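Local coordinates for protein type I modular polyketide synthase (Streptomyces albus subsp. albus, PDB 6IYT) that probably selects an extender unit such as ethylmalonyl-CoA and transfers its acyl group during salinomycin assembly, as the acyltransferase domain of module 14, at residues T121-P126 against S194-W199; A218-S223 against V345-T350; R381-I384 against V390-E393. One frame throughout, in Å; residues are numbered along the deposited sequence.

Interaction 1 of 3, residues T121-P126 against S194-W199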
loop_
_atom_site.group_PDB
_atom_site.type_symbol
_atom_site.label_atom_id
_atom_site.label_comp_id
_atom_site.label_asym_id
_atom_site.label_seq_id
_atom_site.Cartn_x
_atom_site.Cartn_y
_atom_site.Cartn_z
ATOM N N THR A 121 -7.007 4.274 -12.122
ATOM C CA THR A 121 -6.091 3.831 -11.058
ATOM C C THR A 121 -6.488 4.498 -9.767
ATOM O O THR A 121 -6.720 5.722 -9.737
ATOM C CB THR A 121 -4.637 4.246 -11.369
ATOM O OG1 THR A 121 -4.164 3.552 -12.536
ATOM C CG2 THR A 121 -3.736 3.951 -10.204
ATOM N N VAL A 122 -6.684 3.693 -8.722
ATOM C CA VAL A 122 -6.909 4.211 -7.398
ATOM C C VAL A 122 -5.815 3.767 -6.452
ATOM O O VAL A 122 -5.366 2.633 -6.521
ATOM C CB VAL A 122 -8.292 3.769 -6.864
ATOM C CG1 VAL A 122 -8.463 2.261 -6.946
ATOM C CG2 VAL A 122 -8.504 4.262 -5.474
ATOM N N PHE A 123 -5.309 4.706 -5.641
ATOM C CA PHE A 123 -4.361 4.349 -4.596
ATOM C C PHE A 123 -5.076 4.037 -3.302
ATOM O O PHE A 123 -5.990 4.794 -2.865
ATOM C CB PHE A 123 -3.334 5.437 -4.360
ATOM C CG PHE A 123 -2.161 5.387 -5.316
ATOM C CD1 PHE A 123 -2.348 5.079 -6.655
ATOM C CD2 PHE A 123 -0.894 5.621 -4.874
ATOM C CE1 PHE A 123 -1.261 4.985 -7.518
ATOM C CE2 PHE A 123 0.201 5.552 -5.745
ATOM C CZ PHE A 123 -0.005 5.245 -7.067
ATOM N N VAL A 124 -4.624 2.959 -2.679
ATOM C CA VAL A 124 -5.255 2.359 -1.511
ATOM C C VAL A 124 -4.279 2.503 -0.324
ATOM O O VAL A 124 -3.144 2.084 -0.390
ATOM C CB VAL A 124 -5.537 0.870 -1.732
ATOM C CG1 VAL A 124 -6.160 0.237 -0.491
ATOM C CG2 VAL A 124 -6.412 0.673 -2.958
ATOM N N PHE A 125 -4.791 3.015 0.784
ATOM C CA PHE A 125 -3.992 3.298 1.967
ATOM C C PHE A 125 -4.597 2.589 3.161
ATOM O O PHE A 125 -5.660 2.995 3.671
ATOM C CB PHE A 125 -3.988 4.808 2.220
ATOM C CG PHE A 125 -3.348 5.598 1.126
ATOM C CD1 PHE A 125 -4.096 6.014 0.015
ATOM C CD2 PHE A 125 -1.966 5.820 1.122
ATOM C CE1 PHE A 125 -3.485 6.725 -1.016
ATOM C CE2 PHE A 125 -1.361 6.503 0.088
ATOM C CZ PHE A 125 -2.105 6.906 -1.001
ATOM N N PRO A 126 -4.029 1.440 3.529
ATOM C CA PRO A 126 -4.613 0.653 4.632
ATOM C C PRO A 126 -4.364 1.247 6.015
ATOM O O PRO A 126 -3.641 2.238 6.162
ATOM C CB PRO A 126 -3.923 -0.708 4.513
ATOM C CG PRO A 126 -2.683 -0.471 3.728
ATOM C CD PRO A 126 -2.836 0.812 2.947
ATOM N N SER A 194 4.968 8.308 1.569
ATOM C CA SER A 194 6.231 8.360 0.831
ATOM C C SER A 194 6.323 7.281 -0.232
ATOM O O SER A 194 6.970 7.471 -1.272
ATOM C CB SER A 194 7.423 8.228 1.777
ATOM O OG SER A 194 7.384 9.237 2.762
ATOM N N LEU A 195 5.676 6.148 0.011
ATOM C CA LEU A 195 5.631 5.084 -0.986
ATOM C C LEU A 195 4.838 5.494 -2.216
ATOM O O LEU A 195 5.196 5.140 -3.333
ATOM C CB LEU A 195 5.085 3.784 -0.405
ATOM C CG LEU A 195 5.934 3.014 0.577
ATOM C CD1 LEU A 195 5.142 1.835 1.116
ATOM C CD2 LEU A 195 7.231 2.518 -0.027
ATOM N N ALA A 196 3.880 6.392 -2.052
ATOM C CA ALA A 196 3.129 6.877 -3.231
ATOM C C ALA A 196 4.064 7.680 -4.189
ATOM O O ALA A 196 3.942 7.590 -5.425
ATOM C CB ALA A 196 1.967 7.708 -2.800
ATOM N N ALA A 197 5.100 8.312 -3.637
ATOM C CA ALA A 197 6.047 9.039 -4.448
ATOM C C ALA A 197 6.950 8.131 -5.284
ATOM O O ALA A 197 7.434 8.542 -6.316
ATOM C CB ALA A 197 6.892 9.968 -3.589
ATOM N N VAL A 198 7.183 6.899 -4.828
ATOM C CA VAL A 198 7.960 5.940 -5.589
ATOM C C VAL A 198 7.196 5.580 -6.872
ATOM O O VAL A 198 7.748 5.572 -7.948
ATOM C CB VAL A 198 8.247 4.667 -4.758
ATOM C CG1 VAL A 198 8.837 3.566 -5.612
ATOM C CG2 VAL A 198 9.156 5.004 -3.585
ATOM N N TRP A 199 5.912 5.295 -6.736
ATOM C CA TRP A 199 5.062 5.042 -7.932
ATOM C C TRP A 199 5.010 6.282 -8.829
ATOM O O TRP A 199 5.050 6.173 -10.049
ATOM C CB TRP A 199 3.638 4.626 -7.509
ATOM C CG TRP A 199 3.568 3.211 -6.942
ATOM C CD1 TRP A 199 3.405 2.861 -5.638
ATOM C CD2 TRP A 199 3.556 1.979 -7.681
ATOM N NE1 TRP A 199 3.399 1.516 -5.512
ATOM C CE2 TRP A 199 3.460 0.943 -6.749
ATOM C CE3 TRP A 199 3.689 1.660 -9.029
ATOM C CZ2 TRP A 199 3.431 -0.414 -7.125
ATOM C CZ3 TRP A 199 3.632 0.302 -9.409
ATOM C CH2 TRP A 199 3.522 -0.699 -8.457
#
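Phe123 reaches from strand 120-125 to helix 181-200 and meets two side chains one turn apart, Ala196 and Trp199. Its closest approach is through the ring tip, with CZ of Phe123 lying 3.7 Å from CB of Trp199. The methyl CB of Ala196 sits at the same rim, near the ring plane, 4.1 Å from CE2 of Phe123. Toward the indole the geometry is that of an offset edge-to-face pair: the edge of Phe123 is directed at the face of Trp199, the phenyl and five-membered ring planes stand at 81°, and their centroids are 5.6 Å apart. A chi1 of -84°, with CG anti to the carbonyl carbon, sends the Phe123 ring off the strand toward the helix. Further out, the strand under Phe123 is held by backbone hydrogen bonds to Ala208 and Val210 of strand 208-211. The indole is fixed at its polar end, where NE1 of Trp199 hydrogen-bonds to OG1 of Thr420, and Phe435 meets the same ring system. The three touching residues are all buried, so between these two segments the helix meets a strand of the acyltransferase core by apolar and edge-to-face packing.

Interaction 2 of 3, residues A218-S223 against V345-T350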
loop_
_atom_site.group_PDB
_atom_site.type_symbol
_atom_site.label_atom_id
_atom_site.label_comp_id
_atom_site.label_asym_id
_atom_site.label_seq_id
_atom_site.Cartn_x
_atom_site.Cartn_y
_atom_site.Cartn_z
ATOM N N ALA A 218 -3.580 9.363 5.468
ATOM C CA ALA A 218 -2.582 9.301 4.375
ATOM C C ALA A 218 -3.201 9.574 2.992
ATOM O O ALA A 218 -2.632 10.323 2.187
ATOM C CB ALA A 218 -1.858 7.972 4.375
ATOM N N ALA A 219 -4.379 9.033 2.756
ATOM C CA ALA A 219 -5.084 9.268 1.503
ATOM C C ALA A 219 -5.371 10.762 1.283
ATOM O O ALA A 219 -5.164 11.305 0.170
ATOM C CB ALA A 219 -6.368 8.489 1.494
ATOM N N ALA A 220 -5.822 11.429 2.345
ATOM C CA ALA A 220 -6.095 12.881 2.297
ATOM C C ALA A 220 -4.829 13.685 2.054
ATOM O O ALA A 220 -4.860 14.725 1.373
ATOM C CB ALA A 220 -6.754 13.328 3.580
ATOM N N ALA A 221 -3.714 13.249 2.638
ATOM C CA ALA A 221 -2.454 13.927 2.426
ATOM C C ALA A 221 -2.021 13.774 0.955
ATOM O O ALA A 221 -1.538 14.722 0.330
ATOM C CB ALA A 221 -1.400 13.387 3.362
ATOM N N VAL A 222 -2.208 12.596 0.405
ATOM C CA VAL A 222 -1.827 12.358 -0.988
ATOM C C VAL A 222 -2.746 13.107 -1.983
ATOM O O VAL A 222 -2.272 13.684 -2.990
ATOM C CB VAL A 222 -1.752 10.844 -1.281
ATOM C CG1 VAL A 222 -1.625 10.568 -2.770
ATOM C CG2 VAL A 222 -0.587 10.227 -0.512
ATOM N N SER A 223 -4.035 13.134 -1.710
ATOM C CA SER A 223 -4.964 13.833 -2.591
ATOM C C SER A 223 -4.845 15.368 -2.447
ATOM O O SER A 223 -5.469 16.108 -3.205
ATOM C CB SER A 223 -6.397 13.398 -2.336
ATOM O OG SER A 223 -6.911 13.980 -1.150
ATOM N N VAL A 345 -7.816 15.115 -6.533
ATOM C CA VAL A 345 -8.313 13.877 -6.962
ATOM C C VAL A 345 -9.336 13.477 -5.882
ATOM O O VAL A 345 -9.150 13.818 -4.709
ATOM C CB VAL A 345 -7.098 12.959 -7.054
ATOM C CG1 VAL A 345 -7.118 11.836 -6.083
ATOM C CG2 VAL A 345 -6.788 12.609 -8.467
ATOM N N PRO A 346 -10.472 12.884 -6.275
ATOM C CA PRO A 346 -11.470 12.554 -5.236
ATOM C C PRO A 346 -10.988 11.528 -4.222
ATOM O O PRO A 346 -10.225 10.609 -4.580
ATOM C CB PRO A 346 -12.656 11.970 -6.036
ATOM C CG PRO A 346 -12.424 12.344 -7.434
ATOM C CD PRO A 346 -10.954 12.571 -7.630
ATOM N N LEU A 347 -11.667 11.510 -3.059
ATOM C CA LEU A 347 -11.433 10.509 -2.009
ATOM C C LEU A 347 -12.712 9.717 -1.798
ATOM O O LEU A 347 -13.770 10.308 -1.608
ATOM C CB LEU A 347 -11.011 11.197 -0.699
ATOM C CG LEU A 347 -10.698 10.387 0.564
ATOM C CD1 LEU A 347 -10.319 8.962 0.234
ATOM C CD2 LEU A 347 -9.570 11.036 1.365
ATOM N N TYR A 348 -12.651 8.403 -2.044
ATOM C CA TYR A 348 -13.805 7.536 -1.881
ATOM C C TYR A 348 -13.893 7.097 -0.422
ATOM O O TYR A 348 -13.163 6.233 0.023
ATOM C CB TYR A 348 -13.709 6.298 -2.804
ATOM C CG TYR A 348 -14.179 6.518 -4.228
ATOM C CD1 TYR A 348 -13.524 7.366 -5.054
ATOM C CD2 TYR A 348 -15.235 5.796 -4.740
ATOM C CE1 TYR A 348 -13.958 7.586 -6.362
ATOM C CE2 TYR A 348 -15.628 5.938 -6.053
ATOM C CZ TYR A 348 -14.950 6.810 -6.872
ATOM O OH TYR A 348 -15.312 6.945 -8.207
ATOM N N SER A 349 -14.789 7.713 0.327
ATOM C CA SER A 349 -14.829 7.504 1.771
ATOM C C SER A 349 -15.288 6.103 2.096
ATOM O O SER A 349 -16.326 5.654 1.586
ATOM C CB SER A 349 -15.788 8.507 2.431
ATOM O OG SER A 349 -15.889 8.237 3.802
ATOM N N THR A 350 -14.557 5.448 3.004
ATOM C CA THR A 350 -14.994 4.160 3.601
ATOM C C THR A 350 -15.718 4.365 4.932
ATOM O O THR A 350 -16.083 3.392 5.625
ATOM C CB THR A 350 -13.810 3.261 3.813
ATOM O OG1 THR A 350 -12.840 3.934 4.643
ATOM C CG2 THR A 350 -13.194 2.922 2.483
HETATM O O HOH W 1 -9.342 14.639 -2.130
#
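Leu347 points its forked end at the helical segment 218-223: both methyls flank CB of Ala219, and CD2 goes on to reach the backbone at Ala220. CD1 lies 4.2 Å from CB of Ala219, while CD2 is 4.1 Å from that same CB and 3.9 Å from N of Ala220. With CG of Leu347 anti to the backbone N (chi1 -180°), the branch extends outward from the strand and meets the helix where small alanine side chains let it approach the main chain. One turn further along, the contact changes character. CB of Ser223 faces Val345, 3.7 Å from the carbonyl O of Val345 and 4.1 Å from its CG1. The hydroxyl of Ser223 takes the position between its backbone N and carbonyl carbon (chi1 76°), from which it donates to a water 2.7 Å from OG. That water in turn donates to O of Val345, also at 2.7 Å, giving a single-water bridge between Ser223 and Val345. OG of Ser223 also hydrogen-bonds to the backbone N of Ala225. Helix 215-223 starts at the end of a GxSxG sequence, consistent with the nucleophile elbow of acyltransferases, and Ala219 touches that turn. Val209 of strand 208-211 touches both Ala219 and Leu347, helix 181-200 packs on Ala218 and Ala221, and Leu347 pairs with Leu356 in a two-stranded antiparallel sheet.

Interaction 3 of 3, residues R381-I384 against V390-E393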
loop_
_atom_site.group_PDB
_atom_site.type_symbol
_atom_site.label_atom_id
_atom_site.label_comp_id
_atom_site.label_asym_id
_atom_site.label_seq_id
_atom_site.Cartn_x
_atom_site.Cartn_y
_atom_site.Cartn_z
ATOM N N ARG A 381 -16.470 -2.203 -4.684
ATOM C CA ARG A 381 -17.524 -2.421 -5.680
ATOM C C ARG A 381 -17.828 -1.131 -6.461
ATOM O O ARG A 381 -17.928 -1.136 -7.682
ATOM C CB ARG A 381 -18.789 -2.931 -5.000
ATOM C CG ARG A 381 -18.662 -4.286 -4.380
ATOM C CD ARG A 381 -19.969 -4.743 -3.762
ATOM N NE ARG A 381 -19.748 -5.936 -2.978
ATOM C CZ ARG A 381 -19.777 -7.167 -3.478
ATOM N NH1 ARG A 381 -19.422 -8.201 -2.725
ATOM N NH2 ARG A 381 -20.176 -7.368 -4.735
ATOM N N ALA A 382 -17.954 -0.029 -5.749
ATOM C CA ALA A 382 -18.307 1.202 -6.358
ATOM C C ALA A 382 -17.178 1.694 -7.276
ATOM O O ALA A 382 -17.432 2.213 -8.385
ATOM C CB ALA A 382 -18.631 2.217 -5.297
ATOM N N LEU A 383 -15.919 1.511 -6.828
ATOM C CA LEU A 383 -14.764 1.847 -7.652
ATOM C C LEU A 383 -14.761 1.042 -8.961
ATOM O O LEU A 383 -14.565 1.593 -10.024
ATOM C CB LEU A 383 -13.457 1.626 -6.866
ATOM C CG LEU A 383 -13.199 2.682 -5.800
ATOM C CD1 LEU A 383 -12.198 2.178 -4.781
ATOM C CD2 LEU A 383 -12.691 3.963 -6.434
ATOM N N ILE A 384 -14.989 -0.257 -8.868
ATOM C CA ILE A 384 -15.005 -1.087 -10.042
ATOM C C ILE A 384 -16.111 -0.623 -11.001
ATOM O O ILE A 384 -15.900 -0.480 -12.219
ATOM C CB ILE A 384 -15.209 -2.545 -9.672
ATOM C CG1 ILE A 384 -13.956 -3.066 -8.958
ATOM C CG2 ILE A 384 -15.464 -3.374 -10.928
ATOM C CD1 ILE A 384 -14.100 -4.437 -8.395
ATOM N N VAL A 390 -7.239 -0.661 -11.605
ATOM C CA VAL A 390 -5.889 -0.733 -11.105
ATOM C C VAL A 390 -5.935 -0.179 -9.696
ATOM O O VAL A 390 -6.213 1.004 -9.505
ATOM C CB VAL A 390 -4.872 0.114 -11.954
ATOM C CG1 VAL A 390 -3.477 0.082 -11.330
ATOM C CG2 VAL A 390 -4.804 -0.402 -13.405
ATOM N N PHE A 391 -5.593 -1.029 -8.737
ATOM C CA PHE A 391 -5.633 -0.673 -7.332
ATOM C C PHE A 391 -4.240 -0.829 -6.820
ATOM O O PHE A 391 -3.717 -1.950 -6.816
ATOM C CB PHE A 391 -6.543 -1.630 -6.548
ATOM C CG PHE A 391 -8.026 -1.471 -6.856
ATOM C CD1 PHE A 391 -8.546 -1.896 -8.062
ATOM C CD2 PHE A 391 -8.899 -1.003 -5.901
ATOM C CE1 PHE A 391 -9.914 -1.834 -8.306
ATOM C CE2 PHE A 391 -10.239 -0.798 -6.206
ATOM C CZ PHE A 391 -10.744 -1.218 -7.417
ATOM N N VAL A 392 -3.621 0.259 -6.399
ATOM C CA VAL A 392 -2.239 0.193 -5.935
ATOM C C VAL A 392 -2.227 0.429 -4.440
ATOM O O VAL A 392 -2.648 1.484 -3.977
ATOM C CB VAL A 392 -1.370 1.260 -6.632
ATOM C CG1 VAL A 392 0.031 1.333 -6.008
ATOM C CG2 VAL A 392 -1.319 1.016 -8.118
ATOM N N GLU A 393 -1.847 -0.583 -3.666
ATOM C CA GLU A 393 -1.792 -0.429 -2.228
ATOM C C GLU A 393 -0.433 0.123 -1.831
ATOM O O GLU A 393 0.588 -0.527 -1.986
ATOM C CB GLU A 393 -2.140 -1.740 -1.498
ATOM C CG GLU A 393 -2.235 -1.567 0.021
ATOM C CD GLU A 393 -2.387 -2.867 0.755
ATOM O OE1 GLU A 393 -3.297 -3.646 0.393
ATOM O OE2 GLU A 393 -1.648 -3.082 1.765
#
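With CG of Phe391 set anti to its carbonyl carbon (chi1 -70°), the phenyl ring projects from strand 388-393 toward helix 376-385, where Leu383 and Ile384 receive it. CG1 of Ile384 is likewise anti to the carbonyl carbon (chi1 -69°), which carries that branch to the ring even though the CB of this residue does not head straight for the strand. CD1 of Leu383 comes within 3.8 Å of CE2 of Phe391, and CG1 of Ile384 within 4.0 Å of CZ of Phe391. Leu383 also offers its CB, 4.0 Å from CZ of Phe391, so the far end of the ring rests against two successive helical residues. CD1 of Leu383 and CG1 of Ile384 both come at the ring obliquely; the Ile384 side chain runs roughly at right angles to that of Phe391. Helix 376-385 leads through a short turn into strand 388-393, which lies between 120-125 and 416-418 in the parallel alpha/beta sheet of the acyltransferase fold. The strand is held from two sides: the backbone of Phe391 bonds to Leu416 and Gln418, and Val390 and Val392 bond to Val122. Ile384 also touches Ser408 of helix 401-411.

How the interactions relate
The three contacts follow one another along the chain, each closing before the next opens, and their centres lie about 11 to 13 Å apart. Interactions 1 and 3 share the parallel sheet, in which strands 120-125 and 388-393 are neighbours: N of Val124 is 2.8 Å from O of Val392, a probable hydrogen bond. Interaction 2 joins interaction 1 through Phe125, whose CD1 lies 3.7 Å from CB of Ala219, and joins interaction 3 where CE2 of Tyr348 packs 3.6 Å from CD2 of Leu383. Helix 181-200, met by Phe123, and helix 376-385, met by Phe391, lie on opposite faces, so the sheet is sandwiched between helices, as in the alpha/beta core of acyltransferases.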